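Local coordinates for protein carbonic anhydrase (PDB 7COI) that probably catalyses the reversible hydration of carbon dioxide to hydrogencarbonate and a proton, using one zinc ion bound per subunit, at residues 165-170 and 248-253; 144-149 and 194-199; 160-165 and 239-244. One frame throughout, in Å; residues are numbered along the deposited sequence.

Interaction 1. Residues 165-170 and 248-253; sequences LRVKHV and RGLQVH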
ATOM      1  N   LEU A 165      15.238  13.578  11.608  1.00 17.84           N
ATOM      2  CA  LEU A 165      16.299  14.499  11.148  1.00 19.89           C
ATOM      3  C   LEU A 165      15.908  15.956  11.441  1.00 18.36           C
ATOM      4  O   LEU A 165      16.794  16.816  11.336  1.00 18.79           O
ATOM      5  CB  LEU A 165      16.539  14.265   9.647  1.00 17.76           C
ATOM      6  CG  LEU A 165      17.042  12.864   9.286  1.00 19.76           C
ATOM      7  CD1 LEU A 165      17.256  12.751   7.775  1.00 18.90           C
ATOM      8  CD2 LEU A 165      18.321  12.502  10.043  1.00 20.91           C
ATOM      9  N   ARG A 166      14.646  16.246  11.733  1.00 20.21           N
ATOM     10  CA  ARG A 166      14.151  17.618  12.019  1.00 21.14           C
ATOM     11  C   ARG A 166      14.529  18.574  10.890  1.00 21.84           C
ATOM     12  O   ARG A 166      15.061  19.697  11.143  1.00 22.34           O
ATOM     13  CB  ARG A 166      14.656  18.075  13.390  1.00 23.88           C
ATOM     14  CG  ARG A 166      14.096  17.256  14.543  1.00 25.94           C
ATOM     15  CD  ARG A 166      14.659  17.652  15.911  1.00 28.04           C
ATOM     16  NE  ARG A 166      14.425  19.055  16.207  1.00 28.72           N
ATOM     17  CZ  ARG A 166      13.292  19.566  16.700  1.00 30.73           C
ATOM     18  NH1 ARG A 166      12.266  18.774  16.975  1.00 29.34           N
ATOM     19  NH2 ARG A 166      13.201  20.872  16.918  1.00 30.56           N
ATOM     20  N   VAL A 167      14.216  18.207   9.653  1.00 19.94           N
ATOM     21  CA  VAL A 167      14.431  19.129   8.518  1.00 18.82           C
ATOM     22  C   VAL A 167      13.648  20.413   8.776  1.00 19.75           C
ATOM     23  O   VAL A 167      12.581  20.368   9.433  1.00 21.24           O
ATOM     24  CB  VAL A 167      14.022  18.467   7.180  1.00 18.16           C
ATOM     25  CG1 VAL A 167      14.909  17.277   6.865  1.00 17.60           C
ATOM     26  CG2 VAL A 167      12.564  18.040   7.164  1.00 18.56           C
ATOM     27  N   LYS A 168      14.113  21.509   8.217  1.00 21.41           N
ATOM     28  CA  LYS A 168      13.444  22.828   8.356  1.00 25.33           C
ATOM     29  C   LYS A 168      12.522  23.078   7.174  1.00 24.90           C
ATOM     30  O   LYS A 168      11.629  23.954   7.285  1.00 20.42           O
ATOM     31  CB  LYS A 168      14.513  23.917   8.460  1.00 28.62           C
ATOM     32  CG  LYS A 168      15.378  23.849   9.706  1.00 37.49           C
ATOM     33  CD  LYS A 168      16.191  25.111   9.949  1.00 43.43           C
ATOM     34  CE  LYS A 168      17.020  25.022  11.213  1.00 48.65           C
ATOM     35  NZ  LYS A 168      17.878  23.818  11.188  1.00 49.66           N
ATOM     36  N   HIS A 169      12.744  22.383   6.048  1.00 20.42           N
ATOM     37  CA  HIS A 169      12.009  22.646   4.797  1.00 20.63           C
ATOM     38  C   HIS A 169      11.579  21.317   4.181  1.00 19.25           C
ATOM     39  O   HIS A 169      12.424  20.392   4.137  1.00 19.05           O
ATOM     40  CB  HIS A 169      12.875  23.389   3.783  1.00 22.49           C
ATOM     41  CG  HIS A 169      13.381  24.685   4.303  1.00 23.00           C
ATOM     42  ND1 HIS A 169      12.607  25.822   4.250  1.00 23.98           N
ATOM     43  CD2 HIS A 169      14.545  25.013   4.913  1.00 26.31           C
ATOM     44  CE1 HIS A 169      13.287  26.817   4.782  1.00 25.60           C
ATOM     45  NE2 HIS A 169      14.476  26.347   5.216  1.00 24.14           N
ATOM     46  N   VAL A 170      10.336  21.249   3.743  1.00 18.98           N
ATOM     47  CA  VAL A 170       9.848  20.163   2.835  1.00 19.78           C
ATOM     48  C   VAL A 170       9.524  20.800   1.506  1.00 21.47           C
ATOM     49  O   VAL A 170       8.702  21.722   1.458  1.00 21.59           O
ATOM     50  CB  VAL A 170       8.661  19.372   3.405  1.00 17.94           C
ATOM     51  CG1 VAL A 170       8.304  18.226   2.433  1.00 17.01           C
ATOM     52  CG2 VAL A 170       8.966  18.831   4.794  1.00 18.27           C
ATOM     53  N   ARG A 248       8.492  24.454  15.325  1.00 27.42           N
ATOM     54  CA  ARG A 248       9.781  25.026  14.865  1.00 27.00           C
ATOM     55  C   ARG A 248       9.660  25.789  13.553  1.00 23.53           C
ATOM     56  O   ARG A 248      10.703  26.138  12.988  1.00 24.87           O
ATOM     57  CB  ARG A 248      10.878  23.967  14.790  1.00 26.59           C
ATOM     58  CG  ARG A 248      10.647  22.839  13.784  1.00 28.16           C
ATOM     59  CD  ARG A 248      11.983  22.267  13.283  1.00 30.14           C
ATOM     60  NE  ARG A 248      11.804  21.253  12.245  1.00 26.53           N
ATOM     61  CZ  ARG A 248      11.337  20.033  12.479  1.00 27.88           C
ATOM     62  NH1 ARG A 248      10.937  19.697  13.699  1.00 26.60           N
ATOM     63  NH2 ARG A 248      11.159  19.140  11.512  1.00 25.36           N
ATOM     64  N   GLY A 249       8.451  26.106  13.105  1.00 22.75           N
ATOM     65  CA  GLY A 249       8.245  26.864  11.871  1.00 23.01           C
ATOM     66  C   GLY A 249       8.731  26.064  10.663  1.00 23.69           C
ATOM     67  O   GLY A 249       9.202  26.705   9.705  1.00 23.55           O
ATOM     68  N   LEU A 250       8.609  24.726  10.679  1.00 24.80           N
ATOM     69  CA  LEU A 250       8.852  23.924   9.443  1.00 22.83           C
ATOM     70  C   LEU A 250       8.103  24.596   8.312  1.00 22.88           C
ATOM     71  O   LEU A 250       6.887  24.981   8.475  1.00 23.12           O
ATOM     72  CB  LEU A 250       8.360  22.488   9.641  1.00 25.79           C
ATOM     73  CG  LEU A 250       8.329  21.616   8.380  1.00 27.92           C
ATOM     74  CD1 LEU A 250       9.729  21.276   8.000  1.00 29.06           C
ATOM     75  CD2 LEU A 250       7.566  20.327   8.606  1.00 33.48           C
ATOM     76  N   GLN A 251       8.754  24.730   7.161  1.00 21.71           N
ATOM     77  CA  GLN A 251       8.118  25.358   6.000  1.00 22.23           C
ATOM     78  C   GLN A 251       7.911  24.290   4.938  1.00 23.46           C
ATOM     79  O   GLN A 251       8.767  23.386   4.854  1.00 23.28           O
ATOM     80  CB  GLN A 251       8.985  26.478   5.468  1.00 26.05           C
ATOM     81  CG  GLN A 251       9.072  27.647   6.441  1.00 29.13           C
ATOM     82  CD  GLN A 251      10.058  28.673   5.948  1.00 31.98           C
ATOM     83  OE1 GLN A 251      10.237  28.872   4.750  1.00 33.52           O
ATOM     84  NE2 GLN A 251      10.746  29.301   6.881  1.00 35.22           N
ATOM     85  N   VAL A 252       6.846  24.449   4.160  1.00 22.64           N
ATOM     86  CA  VAL A 252       6.604  23.591   2.971  1.00 24.49           C
ATOM     87  C   VAL A 252       6.600  24.468   1.735  1.00 25.22           C
ATOM     88  O   VAL A 252       6.184  25.624   1.820  1.00 26.51           O
ATOM     89  CB  VAL A 252       5.331  22.743   3.145  1.00 24.71           C
ATOM     90  CG1 VAL A 252       5.415  21.929   4.413  1.00 23.99           C
ATOM     91  CG2 VAL A 252       4.050  23.582   3.112  1.00 24.24           C
ATOM     92  N   HIS A 253       7.107  23.948   0.627  1.00 20.43           N
ATOM     93  CA  HIS A 253       7.314  24.743  -0.611  1.00 22.70           C
ATOM     94  C   HIS A 253       6.935  23.901  -1.813  1.00 20.48           C
ATOM     95  O   HIS A 253       7.349  22.725  -1.830  1.00 19.32           O
ATOM     96  CB  HIS A 253       8.788  25.169  -0.744  1.00 23.70           C
ATOM     97  CG  HIS A 253       9.379  25.730   0.501  1.00 27.33           C
ATOM     98  ND1 HIS A 253       9.253  27.065   0.796  1.00 26.05           N
ATOM     99  CD2 HIS A 253      10.087  25.167   1.503  1.00 25.74           C
ATOM    100  CE1 HIS A 253       9.850  27.297   1.947  1.00 27.85           C
ATOM    101  NE2 HIS A 253      10.410  26.157   2.383  1.00 26.63           N
TER
HETATM  102  O   HOH W   1      11.887  26.141   8.888  1.00 37.30           O

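Interaction 2. Residues 144-149 and 194-199; sequences ANVIHP and DPWLIP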
ATOM      1  N   ALA A 144       5.854  11.002 -10.828  1.00 12.60           N
ATOM      2  CA  ALA A 144       5.106  12.281 -10.849  1.00 13.63           C
ATOM      3  C   ALA A 144       4.959  12.877  -9.452  1.00 14.37           C
ATOM      4  O   ALA A 144       4.019  13.672  -9.238  1.00 14.44           O
ATOM      5  CB  ALA A 144       3.741  12.062 -11.456  1.00 13.77           C
ATOM      6  N   ASN A 145       5.906  12.615  -8.543  1.00 14.36           N
ATOM      7  CA  ASN A 145       5.965  13.326  -7.235  1.00 15.04           C
ATOM      8  C   ASN A 145       4.552  13.309  -6.619  1.00 15.69           C
ATOM      9  O   ASN A 145       4.139  14.321  -6.042  1.00 15.51           O
ATOM     10  CB  ASN A 145       6.585  14.737  -7.379  1.00 14.25           C
ATOM     11  CG  ASN A 145       6.013  15.631  -8.476  1.00 14.81           C
ATOM     12  OD1 ASN A 145       6.445  15.559  -9.615  1.00 13.73           O
ATOM     13  ND2 ASN A 145       5.069  16.501  -8.121  1.00 13.09           N
ATOM     14  N   VAL A 146       3.875  12.157  -6.627  1.00 15.51           N
ATOM     15  CA  VAL A 146       2.479  12.020  -6.126  1.00 16.45           C
ATOM     16  C   VAL A 146       2.527  11.676  -4.642  1.00 18.17           C
ATOM     17  O   VAL A 146       3.292  10.788  -4.239  1.00 14.61           O
ATOM     18  CB  VAL A 146       1.687  10.968  -6.923  1.00 17.21           C
ATOM     19  CG1 VAL A 146       0.309  10.705  -6.327  1.00 17.82           C
ATOM     20  CG2 VAL A 146       1.553  11.390  -8.362  1.00 17.22           C
ATOM     21  N   ILE A 147       1.737  12.387  -3.844  1.00 15.79           N
ATOM     22  CA  ILE A 147       1.539  12.064  -2.409  1.00 18.12           C
ATOM     23  C   ILE A 147       0.185  11.403  -2.247  1.00 19.65           C
ATOM     24  O   ILE A 147      -0.836  12.119  -2.187  1.00 22.31           O
ATOM     25  CB  ILE A 147       1.689  13.297  -1.499  1.00 22.58           C
ATOM     26  CG1 ILE A 147       2.959  14.083  -1.832  1.00 26.03           C
ATOM     27  CG2 ILE A 147       1.622  12.886  -0.041  1.00 22.74           C
ATOM     28  CD1 ILE A 147       3.663  14.671  -0.650  1.00 32.53           C
ATOM     29  N   HIS A 148       0.165  10.073  -2.172  1.00 18.01           N
ATOM     30  CA  HIS A 148      -1.021   9.314  -1.725  1.00 17.72           C
ATOM     31  C   HIS A 148      -1.028   9.434  -0.217  1.00 19.25           C
ATOM     32  O   HIS A 148      -0.036   9.086   0.406  1.00 18.11           O
ATOM     33  CB  HIS A 148      -0.936   7.841  -2.125  1.00 18.02           C
ATOM     34  CG  HIS A 148      -1.016   7.606  -3.592  1.00 16.57           C
ATOM     35  ND1 HIS A 148      -2.184   7.233  -4.202  1.00 16.49           N
ATOM     36  CD2 HIS A 148      -0.058   7.612  -4.549  1.00 17.28           C
ATOM     37  CE1 HIS A 148      -1.935   7.054  -5.492  1.00 15.48           C
ATOM     38  NE2 HIS A 148      -0.663   7.273  -5.724  1.00 15.13           N
ATOM     39  N   PRO A 149      -2.124   9.914   0.401  1.00 20.59           N
ATOM     40  CA  PRO A 149      -2.147  10.125   1.847  1.00 20.97           C
ATOM     41  C   PRO A 149      -1.682   8.923   2.675  1.00 20.87           C
ATOM     42  O   PRO A 149      -0.949   9.134   3.608  1.00 20.98           O
ATOM     43  CB  PRO A 149      -3.635  10.403   2.121  1.00 23.24           C
ATOM     44  CG  PRO A 149      -4.134  11.038   0.843  1.00 24.11           C
ATOM     45  CD  PRO A 149      -3.388  10.312  -0.258  1.00 23.11           C
ATOM     46  N   ASP A 194      -1.900   2.526 -13.259  1.00 16.78           N
ATOM     47  CA  ASP A 194      -3.275   3.073 -13.182  1.00 17.29           C
ATOM     48  C   ASP A 194      -3.630   3.445 -11.747  1.00 15.82           C
ATOM     49  O   ASP A 194      -4.041   4.572 -11.501  1.00 16.15           O
ATOM     50  CB  ASP A 194      -4.306   2.120 -13.770  1.00 19.93           C
ATOM     51  CG  ASP A 194      -4.240   2.000 -15.288  1.00 24.27           C
ATOM     52  OD1 ASP A 194      -3.401   2.656 -15.904  1.00 24.55           O
ATOM     53  OD2 ASP A 194      -5.049   1.225 -15.840  1.00 27.43           O
ATOM     54  N   PRO A 195      -3.542   2.553 -10.737  1.00 14.56           N
ATOM     55  CA  PRO A 195      -3.855   2.972  -9.373  1.00 13.40           C
ATOM     56  C   PRO A 195      -2.929   4.087  -8.887  1.00 13.91           C
ATOM     57  O   PRO A 195      -3.382   4.975  -8.135  1.00 14.19           O
ATOM     58  CB  PRO A 195      -3.782   1.680  -8.531  1.00 14.60           C
ATOM     59  CG  PRO A 195      -2.992   0.703  -9.400  1.00 14.54           C
ATOM     60  CD  PRO A 195      -3.277   1.109 -10.831  1.00 15.19           C
ATOM     61  N   TRP A 196      -1.661   4.008  -9.248  1.00 14.91           N
ATOM     62  CA  TRP A 196      -0.663   5.001  -8.818  1.00 14.09           C
ATOM     63  C   TRP A 196      -1.113   6.404  -9.275  1.00 15.24           C
ATOM     64  O   TRP A 196      -0.950   7.381  -8.505  1.00 14.51           O
ATOM     65  CB  TRP A 196       0.742   4.664  -9.335  1.00 13.44           C
ATOM     66  CG  TRP A 196       1.690   5.717  -8.851  1.00 13.58           C
ATOM     67  CD1 TRP A 196       2.171   6.799  -9.540  1.00 13.27           C
ATOM     68  CD2 TRP A 196       2.182   5.835  -7.509  1.00 13.54           C
ATOM     69  NE1 TRP A 196       2.945   7.552  -8.724  1.00 12.99           N
ATOM     70  CE2 TRP A 196       2.931   7.024  -7.459  1.00 12.97           C
ATOM     71  CE3 TRP A 196       2.028   5.076  -6.347  1.00 13.72           C
ATOM     72  CZ2 TRP A 196       3.588   7.444  -6.307  1.00 13.28           C
ATOM     73  CZ3 TRP A 196       2.642   5.515  -5.185  1.00 13.75           C
ATOM     74  CH2 TRP A 196       3.412   6.680  -5.180  1.00 13.55           C
ATOM     75  N   LEU A 197      -1.642   6.497 -10.491  1.00 15.67           N
ATOM     76  CA  LEU A 197      -1.958   7.804 -11.123  1.00 18.09           C
ATOM     77  C   LEU A 197      -3.341   8.309 -10.735  1.00 18.31           C
ATOM     78  O   LEU A 197      -3.674   9.428 -11.146  1.00 16.84           O
ATOM     79  CB  LEU A 197      -1.829   7.665 -12.648  1.00 20.66           C
ATOM     80  CG  LEU A 197      -0.390   7.423 -13.112  1.00 21.76           C
ATOM     81  CD1 LEU A 197      -0.372   7.132 -14.602  1.00 24.68           C
ATOM     82  CD2 LEU A 197       0.532   8.570 -12.756  1.00 23.65           C
ATOM     83  N   ILE A 198      -4.109   7.580  -9.938  1.00 18.05           N
ATOM     84  CA  ILE A 198      -5.509   7.989  -9.629  1.00 18.95           C
ATOM     85  C   ILE A 198      -5.543   9.435  -9.113  1.00 18.86           C
ATOM     86  O   ILE A 198      -6.454  10.179  -9.517  1.00 20.66           O
ATOM     87  CB  ILE A 198      -6.185   7.005  -8.660  1.00 20.82           C
ATOM     88  CG1 ILE A 198      -6.592   5.726  -9.368  1.00 21.96           C
ATOM     89  CG2 ILE A 198      -7.386   7.671  -8.001  1.00 21.99           C
ATOM     90  CD1 ILE A 198      -6.964   4.595  -8.400  1.00 24.32           C
ATOM     91  N   PRO A 199      -4.673   9.885  -8.176  1.00 18.78           N
ATOM     92  CA  PRO A 199      -4.753  11.260  -7.672  1.00 20.60           C
ATOM     93  C   PRO A 199      -4.679  12.340  -8.755  1.00 20.07           C
ATOM     94  O   PRO A 199      -5.343  13.370  -8.619  1.00 19.58           O
ATOM     95  CB  PRO A 199      -3.561  11.365  -6.713  1.00 22.40           C
ATOM     96  CG  PRO A 199      -3.395   9.937  -6.196  1.00 21.71           C
ATOM     97  CD  PRO A 199      -3.658   9.102  -7.433  1.00 21.82           C
TER

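Interaction 3. Residues 160-165 and 239-244; sequences FAVRHL and SVVLEA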
ATOM      1  N   PHE A 160      10.533  10.108   8.944  1.00 19.40           N
ATOM      2  CA  PHE A 160      11.981  10.075   9.261  1.00 18.97           C
ATOM      3  C   PHE A 160      12.565  11.491   9.129  1.00 18.65           C
ATOM      4  O   PHE A 160      13.248  11.954  10.063  1.00 20.07           O
ATOM      5  CB  PHE A 160      12.710   9.076   8.382  1.00 20.37           C
ATOM      6  CG  PHE A 160      14.080   8.738   8.898  1.00 22.09           C
ATOM      7  CD1 PHE A 160      15.163   9.549   8.621  1.00 22.56           C
ATOM      8  CD2 PHE A 160      14.283   7.570   9.608  1.00 25.54           C
ATOM      9  CE1 PHE A 160      16.422   9.240   9.107  1.00 24.16           C
ATOM     10  CE2 PHE A 160      15.550   7.253  10.094  1.00 29.93           C
ATOM     11  CZ  PHE A 160      16.613   8.081   9.829  1.00 25.73           C
ATOM     12  N   ALA A 161      12.272  12.188   8.030  1.00 18.26           N
ATOM     13  CA  ALA A 161      12.845  13.520   7.767  1.00 17.58           C
ATOM     14  C   ALA A 161      12.362  14.506   8.852  1.00 18.13           C
ATOM     15  O   ALA A 161      13.170  15.320   9.342  1.00 17.87           O
ATOM     16  CB  ALA A 161      12.466  14.003   6.409  1.00 17.78           C
ATOM     17  N   VAL A 162      11.069  14.509   9.128  1.00 18.29           N
ATOM     18  CA  VAL A 162      10.448  15.572   9.961  1.00 19.47           C
ATOM     19  C   VAL A 162      10.717  15.288  11.439  1.00 21.09           C
ATOM     20  O   VAL A 162      11.170  16.215  12.150  1.00 21.77           O
ATOM     21  CB  VAL A 162       8.962  15.763   9.650  1.00 20.70           C
ATOM     22  CG1 VAL A 162       8.350  16.787  10.590  1.00 21.84           C
ATOM     23  CG2 VAL A 162       8.764  16.210   8.225  1.00 20.65           C
ATOM     24  N   ARG A 163      10.500  14.065  11.912  1.00 19.14           N
ATOM     25  CA  ARG A 163      10.609  13.777  13.357  1.00 22.39           C
ATOM     26  C   ARG A 163      12.067  13.509  13.725  1.00 24.99           C
ATOM     27  O   ARG A 163      12.515  14.024  14.772  1.00 23.43           O
ATOM     28  CB  ARG A 163       9.726  12.607  13.783  1.00 22.07           C
ATOM     29  CG  ARG A 163       9.803  12.277  15.275  1.00 25.30           C
ATOM     30  CD  ARG A 163       8.787  11.242  15.721  1.00 27.30           C
ATOM     31  NE  ARG A 163       7.415  11.637  15.411  1.00 30.43           N
ATOM     32  CZ  ARG A 163       6.702  12.541  16.121  1.00 37.76           C
ATOM     33  NH1 ARG A 163       7.245  13.169  17.157  1.00 43.29           N
ATOM     34  NH2 ARG A 163       5.461  12.849  15.788  1.00 36.42           N
ATOM     35  N   HIS A 164      12.788  12.709  12.938  1.00 20.46           N
ATOM     36  CA  HIS A 164      14.108  12.175  13.331  1.00 21.98           C
ATOM     37  C   HIS A 164      15.225  13.121  12.856  1.00 23.50           C
ATOM     38  O   HIS A 164      16.044  13.489  13.681  1.00 22.91           O
ATOM     39  CB  HIS A 164      14.232  10.727  12.906  1.00 23.05           C
ATOM     40  CG  HIS A 164      13.238   9.876  13.609  1.00 25.81           C
ATOM     41  ND1 HIS A 164      13.323   9.639  14.963  1.00 30.79           N
ATOM     42  CD2 HIS A 164      12.114   9.260  13.187  1.00 27.37           C
ATOM     43  CE1 HIS A 164      12.310   8.865  15.332  1.00 34.80           C
ATOM     44  NE2 HIS A 164      11.551   8.620  14.250  1.00 30.64           N
ATOM     45  N   LEU A 165      15.238  13.578  11.608  1.00 17.84           N
ATOM     46  CA  LEU A 165      16.299  14.499  11.148  1.00 19.89           C
ATOM     47  C   LEU A 165      15.908  15.956  11.441  1.00 18.36           C
ATOM     48  O   LEU A 165      16.794  16.816  11.336  1.00 18.79           O
ATOM     49  CB  LEU A 165      16.539  14.265   9.647  1.00 17.76           C
ATOM     50  CG  LEU A 165      17.042  12.864   9.286  1.00 19.76           C
ATOM     51  CD1 LEU A 165      17.256  12.751   7.775  1.00 18.90           C
ATOM     52  CD2 LEU A 165      18.321  12.502  10.043  1.00 20.91           C
ATOM     53  N   SER A 239      -0.112  14.609  11.080  1.00 23.46           N
ATOM     54  CA  SER A 239       0.153  15.204  12.413  1.00 26.04           C
ATOM     55  C   SER A 239       1.641  15.549  12.548  1.00 23.14           C
ATOM     56  O   SER A 239       1.960  16.641  13.102  1.00 22.80           O
ATOM     57  CB  SER A 239      -0.307  14.311  13.522  1.00 26.67           C
ATOM     58  OG  SER A 239      -0.297  15.050  14.739  1.00 29.64           O
ATOM     59  N   VAL A 240       2.541  14.700  12.028  1.00 22.72           N
ATOM     60  CA  VAL A 240       4.001  14.920  12.238  1.00 21.14           C
ATOM     61  C   VAL A 240       4.404  16.255  11.600  1.00 21.59           C
ATOM     62  O   VAL A 240       5.256  16.999  12.210  1.00 19.62           O
ATOM     63  CB  VAL A 240       4.868  13.738  11.765  1.00 21.62           C
ATOM     64  CG1 VAL A 240       4.809  13.528  10.256  1.00 21.32           C
ATOM     65  CG2 VAL A 240       6.308  13.897  12.201  1.00 23.06           C
ATOM     66  N   VAL A 241       3.850  16.571  10.438  1.00 20.30           N
ATOM     67  CA  VAL A 241       4.146  17.840   9.735  1.00 20.09           C
ATOM     68  C   VAL A 241       3.502  19.011  10.490  1.00 21.83           C
ATOM     69  O   VAL A 241       4.201  20.031  10.709  1.00 20.70           O
ATOM     70  CB  VAL A 241       3.680  17.775   8.273  1.00 20.09           C
ATOM     71  CG1 VAL A 241       3.839  19.105   7.560  1.00 19.51           C
ATOM     72  CG2 VAL A 241       4.429  16.664   7.536  1.00 22.31           C
ATOM     73  N   LEU A 242       2.219  18.914  10.820  1.00 21.84           N
ATOM     74  CA  LEU A 242       1.517  20.032  11.528  1.00 24.30           C
ATOM     75  C   LEU A 242       2.243  20.349  12.842  1.00 23.90           C
ATOM     76  O   LEU A 242       2.414  21.557  13.140  1.00 24.34           O
ATOM     77  CB  LEU A 242       0.057  19.659  11.779  1.00 23.53           C
ATOM     78  CG  LEU A 242      -0.793  19.563  10.523  1.00 22.83           C
ATOM     79  CD1 LEU A 242      -2.087  18.828  10.799  1.00 23.38           C
ATOM     80  CD2 LEU A 242      -1.053  20.930   9.933  1.00 23.55           C
ATOM     81  N   GLU A 243       2.657  19.332  13.590  1.00 22.94           N
ATOM     82  CA  GLU A 243       3.407  19.492  14.860  1.00 27.23           C
ATOM     83  C   GLU A 243       4.688  20.313  14.602  1.00 29.15           C
ATOM     84  O   GLU A 243       4.985  21.269  15.360  1.00 20.94           O
ATOM     85  CB  GLU A 243       3.759  18.134  15.472  1.00 28.95           C
ATOM     86  CG  GLU A 243       2.599  17.318  16.020  1.00 36.48           C
ATOM     87  CD  GLU A 243       2.965  15.844  16.208  1.00 42.88           C
ATOM     88  OE1 GLU A 243       4.185  15.554  16.402  1.00 47.59           O
ATOM     89  OE2 GLU A 243       2.063  14.969  16.097  1.00 47.62           O
ATOM     90  N   ALA A 244       5.455  19.978  13.560  1.00 23.43           N
ATOM     91  CA  ALA A 244       6.742  20.640  13.228  1.00 23.06           C
ATOM     92  C   ALA A 244       6.491  22.071  12.760  1.00 20.70           C
ATOM     93  O   ALA A 244       7.343  22.956  13.026  1.00 22.68           O
ATOM     94  CB  ALA A 244       7.497  19.850  12.176  1.00 21.56           C
TER

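Interaction 1. Residues 165-170 and 248-253
Two neighbouring parallel strands of the mixed beta-sheet, 169-175 and 251-257, begin pairing here, with His169 beside Gln251 and Val170 beside Val252. Gln251 gives its N-H to Lys168 O (3.0 Å) and accepts from Val170 N at Gln251 O (2.9 Å). Val170 O in turn takes His253 N. This is the stepped bonding of a parallel pair, with one residue linked to two across the gap. Just ahead of the strands a side chain takes over from the backbone. The CG of Arg248 sits between the backbone N and the carbonyl carbon (chi1 63°), and its guanidinium grips Val167 O side-on, NH2 at 2.8 Å and NE at 3.0 Å from that one oxygen. The acceptor lies close to the guanidinium plane, while Arg166 CA rests over a face of the same group. Arg248 NH1 also comes over a face of the Arg166 guanidinium, a like-charge approach probably eased by the salt bridge of Arg166 to Glu247. On the side of the sheet bearing His169 and Gln251, His169 ND1 and His253 NE2 share a hydrogen bond of 2.9 Å, the two rings meeting rim to rim. The His253 ring also stacks on Phe81 of the second subunit. A water donates to both Lys168 O and Gly249 O. Leu250 CD1 turns in to within 4.1 Å of Val170 CG2. Val170 and Val252 pack against helix 216-236, Val167 and Leu250 reach helix 152-164, and strand 114-119 lies beyond Val167 and Val170.

Interaction 2. Residues 144-149 and 194-199
His148 plugs into helix 193-206 between Trp196 and Pro199, docking the segment that links strand 137-142 to helix 152-164 in the beta-carbonic anhydrase fold. Its NE2-H is given to Trp196 O (2.8 Å), which lies near the imidazole plane; the bond is bent, with 131° at the hydrogen. The same edge of the ring brings CD2 over the indole in an edge-to-face contact, 3.5 Å from Trp196 CZ3, with the two ring planes 51° apart. Pro199 covers a face of the imidazole: its CG lies 3.6 Å from His148 ND1, while its CD approaches His148 CE1. One histidine ring is thus fixed both by a polar edge and by apolar cover. Val146, two residues earlier, adds a second foothold. Its CG1 meets Pro199 CG at 3.8 Å, the two side chains crossing at about a right angle, and its CB packs at 4.1 Å from Trp196 CZ2.

Trp196 CG is anti to the backbone N (chi1 -180°), which sets CG on the side of the linking segment. Helix 193-206 is kinked at Pro199, whose nitrogen has no hydrogen to offer the preceding turn. Around this pair, Asn142 ND2 donates to Val146 O, and His148 packs on Ala150 of the third subunit, whereas Trp196 touches Ala156 of the second, so the contact lies close to subunit interfaces. The zinc is about 9 Å from the side chain of Val146, so the contact lies near the metal site; none of its residues is a ligand. The indole's own N-H is used outside the pair, in a hydrogen bond from Trp196 NE1 to Ile143 O.

Interaction 3. Residues 160-165 and 239-244
Arg163 and Val162, near the C-terminal end of helix 152-164, pack on the first turns of helix 239-248, the two short axes approaching to 9.6 Å and crossing at 47°. The Arg163 side chain starts with CB 4.0 Å from Val240 CG2. Its CG, anti to the backbone N, lies over the centre of the His164 ring. A bend at chi3 (-57°) then brings NE alongside Val240 CG2 at 4.1 Å, where it also forms a salt bridge to Glu159 of its own helix. At the tip, NH2 passes 3.8 Å from Val240 CG2 and forms a second salt bridge, donating to Glu243 OE1 at 3.1 Å on the syn side of the carboxylate, with OE1 somewhat out of the guanidinium plane. The other oxygen, Glu243 OE2, accepts the hydroxyl of Ser239 (OG to OE2 2.7 Å), which helps to hold the acid in position. Next to it Val162 CG1 touches Val240 O, Val240 CG2 and Ala244 CB, 3.6 Å from the last. Arg163 therefore spans two carboxylates, one on each helix, and its charge is probably balanced between them, beside the apolar contacts of Val162 with Val240 and Ala244.

From the N terminus, the first segments come in the order 144-149, 160-165 and 165-170, and their partners follow in the same order, 194-199, 239-244 and 248-253. Each contact thus closes a long loop that crosses the other two, and none nests. Interactions 1 and 3 share Leu165 and touch directly: Arg248 NH2 reaches Val162 O, while Leu250 packs on Val241. Interaction 3 joins helices 152-164 and 239-248, and interaction 1 the strands that follow them, 169-175 and 251-257. Interaction 2, centred more than 20 Å from both, fastens helix 193-206 to the segment preceding helix 152-164. All three reach the second subunit.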